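Local coordinates for MdbA protein (Corynebacterium diphtheriae, PDB 5C00) that is a thiol-disulfide oxidoreductase of the DsbA family, essential for viability, pilus assembly, toxin production and virulence in this pathogen, and probably acts by forming disulfides in exported proteins, at residues C55-L61 / S184-V188; R83-F87 / F165-A169. One frame throughout, in Å; residues are numbered along the deposited sequence. Where two conformers were deposited one is given.

Interaction 1. Residues C55-L61 / S184-V188; sequences CPHCAEL and SSPRV
P186 comes in over the start of helix 56-74, which has C55 at its N-cap and C58 in its first turn. P186 CA is 5.1 Å from C58 CA, and the peptide bond before the proline is cis. Round the ring, P186 CB packs 3.9 Å from C58 SG and also against L61 CD2. P186 CG meets the same methyl, 3.6 Å from L61 CD2. P186 CD lies over the first helical turn, 3.8 Å from C58 N. The circuit closes with P186 N 3.5 Å from C58 SG. L61 can reach the ring because its CG stands anti to the backbone N (chi1 -175°). C55 SG lies farther from the ring, 4.2 Å from P186 CD, and comes to 3.1 Å from S185 OG. The sulfurs C55 SG and C58 SG are 3.0 Å apart, too far for a disulfide, so the model has the pair reduced. A CPHC motif at a helix start, faced by a cis-proline, is the hallmark of the active site of thioredoxin-like oxidoreductases, and is probably the redox site here. The helix thus lies against the loop leading into strand 187-190, with F49 of strand 45-52 also touching P186 and helix 127-130 packing on P56 and A59.

Interaction 2. Residues R83-F87 / F165-A169; sequences RILNF and FRKFA
I84, L85 and N86 come down on one turn of the helix, chiefly on F165 and A169. The apolar contacts gather at the edge of the F165 ring. I84 and F165 meet at about a right angle: the methyl I84 CG2 sits at the ring edge, in its plane, 3.7 Å from F165 CE1. N86 CB lies near the same plane at another part of the edge, 3.8 Å from F165 CE2, and the N86 and F165 side chains run alongside each other in opposite directions, amide and ring planes 73° apart. Between these two, L85 O also comes to the edge near the plane, 4.0 Å from F165 CZ. With chi1 near 175°, the ring swings out opposite its own backbone N and so reaches the strand; T98, A102 and L105 of helix 96-109 also touch it. A169 has only a methyl to offer, and N86 lays its amide on it, OD1 standing 3.6 Å from A169 CB, while N86 ND2 is bonded to T98 OG1.

This is part of the thioredoxin core, where strand 78-85, an inner strand of the sheet, and helix 162-180 run at 102° to each other in their local segments, 7.7 Å apart at closest. The helices inserted between them are characteristic of DsbA-type proteins.

With so small a side chain at 169, the backbones come close. A169 CA makes a C-H...O contact of 3.5 Å with I84 O.

The remaining polar links run through water. One molecule donates to both I84 O, at 2.9 Å, and F165 O, bridging the strand to the helix. A second accepts from N86 N, also at 2.9 Å, and gives a weak bond to A169 O, whose other weak partner is S173 OG. Nearby, R166 CB points away from the strand, and R166 NE bonds to D93 O.

How the interactions relate
From the N terminus, strand 45-52 leads into 55-61, the first half of interaction 1. Helix 56-74 then returns the chain to strand 78-85, whose end, 83-87, begins interaction 2. A largely helical excursion of 77 residues follows before 165-169 closes that loop. Helix 162-180 runs on to 184-188, which closes the longer loop of interaction 1, so the shorter loop lies wholly within it and the two do not cross. Interaction 1 works on the helix 56-74 side of the central sheet, interaction 2 on the helix 162-180 side. They meet where F87 CZ packs 3.7 Å from S184 CA, at the approach to strand 187-190.

Interaction 1. Residues C55-L61 / S184-V188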
loop_
_atom_site.group_PDB
_atom_site.type_symbol
_atom_site.label_atom_id
_atom_site.label_comp_id
_atom_site.label_asym_id
_atom_site.label_seq_id
_atom_site.Cartn_x
_atom_site.Cartn_y
_atom_site.Cartn_z
ATOM N N CYS A 55 -3.507 -8.198 6.714
ATOM C CA CYS A 55 -3.152 -7.991 8.117
ATOM C C CYS A 55 -4.142 -7.057 8.837
ATOM O O CYS A 55 -4.230 -5.884 8.514
ATOM C CB CYS A 55 -1.739 -7.439 8.130
ATOM S SG CYS A 55 -1.173 -6.899 9.729
ATOM N N PRO A 56 -4.895 -7.584 9.818
ATOM C CA PRO A 56 -5.915 -6.756 10.465
ATOM C C PRO A 56 -5.311 -5.620 11.255
ATOM O O PRO A 56 -5.878 -4.541 11.302
ATOM C CB PRO A 56 -6.683 -7.718 11.402
ATOM C CG PRO A 56 -6.004 -9.030 11.301
ATOM C CD PRO A 56 -5.002 -9.008 10.171
ATOM N N HIS A 57 -4.146 -5.836 11.856
ATOM C CA HIS A 57 -3.550 -4.773 12.636
ATOM C C HIS A 57 -2.917 -3.710 11.731
ATOM O O HIS A 57 -2.767 -2.590 12.145
ATOM C CB HIS A 57 -2.596 -5.303 13.713
ATOM C CG HIS A 57 -3.297 -6.024 14.827
ATOM N ND1 HIS A 57 -2.727 -7.076 15.516
ATOM C CD2 HIS A 57 -4.536 -5.857 15.348
ATOM C CE1 HIS A 57 -3.586 -7.527 16.418
ATOM N NE2 HIS A 57 -4.695 -6.805 16.333
ATOM N N CYS A 58 -2.613 -4.044 10.470
ATOM C CA CYS A 58 -2.185 -3.027 9.491
ATOM C C CYS A 58 -3.347 -2.124 9.147
ATOM O O CYS A 58 -3.201 -0.922 9.097
ATOM C CB CYS A 58 -1.701 -3.633 8.158
ATOM S SG CYS A 58 -0.119 -4.474 8.285
ATOM N N ALA A 59 -4.535 -2.704 9.003
ATOM C CA ALA A 59 -5.732 -1.882 8.782
ATOM C C ALA A 59 -6.009 -1.000 9.996
ATOM O O ALA A 59 -6.306 0.183 9.882
ATOM C CB ALA A 59 -6.890 -2.764 8.488
ATOM N N GLU A 60 -5.864 -1.570 11.182
ATOM C CA GLU A 60 -6.132 -0.802 12.394
ATOM C C GLU A 60 -5.150 0.341 12.588
ATOM O O GLU A 60 -5.571 1.446 12.921
ATOM C CB GLU A 60 -6.099 -1.669 13.647
ATOM C CG GLU A 60 -7.327 -2.497 13.830
ATOM C CD GLU A 60 -7.147 -3.488 14.957
ATOM O OE1 GLU A 60 -6.656 -3.067 16.036
ATOM O OE2 GLU A 60 -7.464 -4.682 14.739
ATOM N N LEU A 61 -3.848 0.080 12.404
ATOM C CA LEU A 61 -2.873 1.171 12.443
ATOM C C LEU A 61 -3.121 2.267 11.382
ATOM O O LEU A 61 -3.031 3.468 11.688
ATOM C CB LEU A 61 -1.452 0.635 12.324
ATOM C CG LEU A 61 -0.352 1.678 12.463
ATOM C CD1 LEU A 61 -0.335 2.244 13.870
ATOM C CD2 LEU A 61 0.985 1.041 12.135
ATOM N N SER A 184 6.761 -9.711 10.211
ATOM C CA SER A 184 5.459 -9.462 10.769
ATOM C C SER A 184 5.032 -8.054 10.255
ATOM O O SER A 184 5.811 -7.372 9.605
ATOM C CB SER A 184 5.511 -9.549 12.280
ATOM O OG SER A 184 6.441 -8.636 12.823
ATOM N N SER A 185 3.817 -7.640 10.546
ATOM C CA SER A 185 3.297 -6.382 10.044
ATOM C C SER A 185 2.165 -5.905 10.978
ATOM O O SER A 185 1.528 -6.747 11.622
ATOM C CB SER A 185 2.756 -6.582 8.644
ATOM O OG SER A 185 1.663 -7.491 8.700
ATOM N N PRO A 186 1.962 -4.583 11.098
ATOM C CA PRO A 186 2.755 -3.511 10.518
ATOM C C PRO A 186 4.100 -3.302 11.219
ATOM O O PRO A 186 4.237 -3.593 12.410
ATOM C CB PRO A 186 1.924 -2.281 10.751
ATOM C CG PRO A 186 1.199 -2.546 12.039
ATOM C CD PRO A 186 0.910 -4.033 11.986
ATOM N N ARG A 187 5.058 -2.748 10.477
ATOM C CA ARG A 187 6.327 -2.322 11.053
ATOM C C ARG A 187 6.704 -0.969 10.458
ATOM O O ARG A 187 6.512 -0.746 9.275
ATOM C CB ARG A 187 7.458 -3.322 10.716
ATOM C CG ARG A 187 7.148 -4.798 10.949
ATOM C CD ARG A 187 7.154 -5.222 12.392
ATOM N NE ARG A 187 8.521 -5.286 12.874
ATOM C CZ ARG A 187 9.389 -6.284 12.662
ATOM N NH1 ARG A 187 9.021 -7.429 12.107
ATOM N NH2 ARG A 187 10.629 -6.142 13.072
ATOM N N VAL A 188 7.270 -0.090 11.264
ATOM C CA VAL A 188 7.694 1.209 10.785
ATOM C C VAL A 188 9.145 1.482 11.231
ATOM O O VAL A 188 9.506 1.221 12.372
ATOM C CB VAL A 188 6.783 2.288 11.357
ATOM C CG1 VAL A 188 7.322 3.686 11.042
ATOM C CG2 VAL A 188 5.338 2.099 10.865
#

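Interaction 2. Residues R83-F87 / F165-A169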
loop_
_atom_site.group_PDB
_atom_site.type_symbol
_atom_site.label_atom_id
_atom_site.label_comp_id
_atom_site.label_asym_id
_atom_site.label_seq_id
_atom_site.Cartn_x
_atom_site.Cartn_y
_atom_site.Cartn_z
ATOM N N ARG A 83 6.460 -0.742 1.782
ATOM C CA ARG A 83 7.100 -2.018 1.493
ATOM C C ARG A 83 6.098 -3.118 1.779
ATOM O O ARG A 83 5.898 -3.537 2.944
ATOM C CB ARG A 83 8.366 -2.150 2.315
ATOM C CG ARG A 83 9.442 -1.126 1.880
ATOM C CD ARG A 83 10.845 -1.421 2.433
ATOM N NE ARG A 83 11.780 -0.473 1.849
ATOM C CZ ARG A 83 12.281 -0.562 0.621
ATOM N NH1 ARG A 83 11.989 -1.575 -0.165
ATOM N NH2 ARG A 83 13.065 0.401 0.159
ATOM N N ILE A 84 5.412 -3.507 0.711
ATOM C CA ILE A 84 4.328 -4.448 0.827
ATOM C C ILE A 84 4.769 -5.900 0.822
ATOM O O ILE A 84 5.593 -6.354 0.019
ATOM C CB ILE A 84 3.217 -4.213 -0.241
ATOM C CG1 ILE A 84 2.840 -2.722 -0.349
ATOM C CG2 ILE A 84 2.012 -5.059 0.108
ATOM C CD1 ILE A 84 2.500 -2.072 0.956
ATOM N N LEU A 85 4.217 -6.644 1.774
ATOM C CA LEU A 85 4.550 -8.026 1.988
ATOM C C LEU A 85 3.381 -8.936 1.581
ATOM O O LEU A 85 2.257 -8.468 1.423
ATOM C CB LEU A 85 4.855 -8.241 3.461
ATOM C CG LEU A 85 5.961 -7.391 4.083
ATOM C CD1 LEU A 85 5.945 -7.528 5.560
ATOM C CD2 LEU A 85 7.323 -7.796 3.526
ATOM N N ASN A 86 3.646 -10.238 1.414
ATOM C CA ASN A 86 2.589 -11.227 1.205
ATOM C C ASN A 86 2.764 -12.463 2.114
ATOM O O ASN A 86 2.298 -13.563 1.804
ATOM C CB ASN A 86 2.438 -11.633 -0.270
ATOM C CG ASN A 86 3.628 -12.392 -0.802
ATOM O OD1 ASN A 86 4.577 -12.575 -0.071
ATOM N ND2 ASN A 86 3.593 -12.807 -2.106
ATOM N N PHE A 87 3.439 -12.265 3.237
ATOM C CA PHE A 87 3.761 -13.357 4.176
ATOM C C PHE A 87 2.511 -14.004 4.742
ATOM O O PHE A 87 2.513 -15.199 5.083
ATOM C CB PHE A 87 4.712 -12.841 5.290
ATOM C CG PHE A 87 4.065 -11.988 6.342
ATOM C CD1 PHE A 87 3.801 -10.658 6.124
ATOM C CD2 PHE A 87 3.778 -12.512 7.595
ATOM C CE1 PHE A 87 3.203 -9.870 7.088
ATOM C CE2 PHE A 87 3.172 -11.744 8.574
ATOM C CZ PHE A 87 2.879 -10.425 8.345
ATOM N N PHE A 165 5.223 -7.904 -8.097
ATOM C CA PHE A 165 4.801 -7.812 -6.712
ATOM C C PHE A 165 5.480 -8.895 -5.831
ATOM O O PHE A 165 5.954 -8.605 -4.762
ATOM C CB PHE A 165 3.311 -7.967 -6.582
ATOM C CG PHE A 165 2.885 -7.986 -5.164
ATOM C CD1 PHE A 165 2.717 -6.779 -4.479
ATOM C CD2 PHE A 165 2.681 -9.157 -4.529
ATOM C CE1 PHE A 165 2.391 -6.786 -3.143
ATOM C CE2 PHE A 165 2.327 -9.167 -3.203
ATOM C CZ PHE A 165 2.208 -7.976 -2.519
ATOM N N ARG A 166 5.469 -10.136 -6.295
ATOM C CA ARG A 166 6.134 -11.239 -5.560
ATOM C C ARG A 166 7.627 -10.973 -5.384
ATOM O O ARG A 166 8.179 -11.233 -4.334
ATOM C CB ARG A 166 5.969 -12.534 -6.329
ATOM C CG ARG A 166 4.567 -13.084 -6.377
ATOM C CD ARG A 166 4.462 -14.230 -7.392
ATOM N NE ARG A 166 3.039 -14.606 -7.512
ATOM C CZ ARG A 166 2.364 -14.817 -8.624
ATOM N NH1 ARG A 166 2.941 -14.735 -9.829
ATOM N NH2 ARG A 166 1.072 -15.142 -8.522
ATOM N N LYS A 167 8.300 -10.497 -6.433
ATOM C CA LYS A 167 9.724 -10.151 -6.316
ATOM C C LYS A 167 9.929 -9.060 -5.268
ATOM O O LYS A 167 10.858 -9.151 -4.412
ATOM C CB LYS A 167 10.284 -9.746 -7.683
ATOM C CG LYS A 167 11.496 -8.829 -7.703
ATOM C CD LYS A 167 11.939 -8.616 -9.158
ATOM C CE LYS A 167 12.416 -7.200 -9.439
ATOM N NZ LYS A 167 11.675 -6.561 -10.580
ATOM N N PHE A 168 9.059 -8.041 -5.289
ATOM C CA PHE A 168 9.119 -6.974 -4.284
ATOM C C PHE A 168 8.833 -7.500 -2.877
ATOM O O PHE A 168 9.492 -7.118 -1.896
ATOM C CB PHE A 168 8.121 -5.878 -4.592
ATOM C CG PHE A 168 8.450 -5.060 -5.813
ATOM C CD1 PHE A 168 9.562 -5.347 -6.606
ATOM C CD2 PHE A 168 7.612 -4.040 -6.190
ATOM C CE1 PHE A 168 9.815 -4.588 -7.729
ATOM C CE2 PHE A 168 7.865 -3.281 -7.302
ATOM C CZ PHE A 168 8.966 -3.578 -8.084
ATOM N N ALA A 169 7.826 -8.331 -2.787
ATOM C CA ALA A 169 7.446 -8.874 -1.491
ATOM C C ALA A 169 8.609 -9.689 -0.898
ATOM O O ALA A 169 8.917 -9.564 0.291
ATOM C CB ALA A 169 6.189 -9.725 -1.617
HETATM O O HOH W 1 5.514 -6.003 -2.828
HETATM O O HOH W 2 6.443 -10.891 1.922
#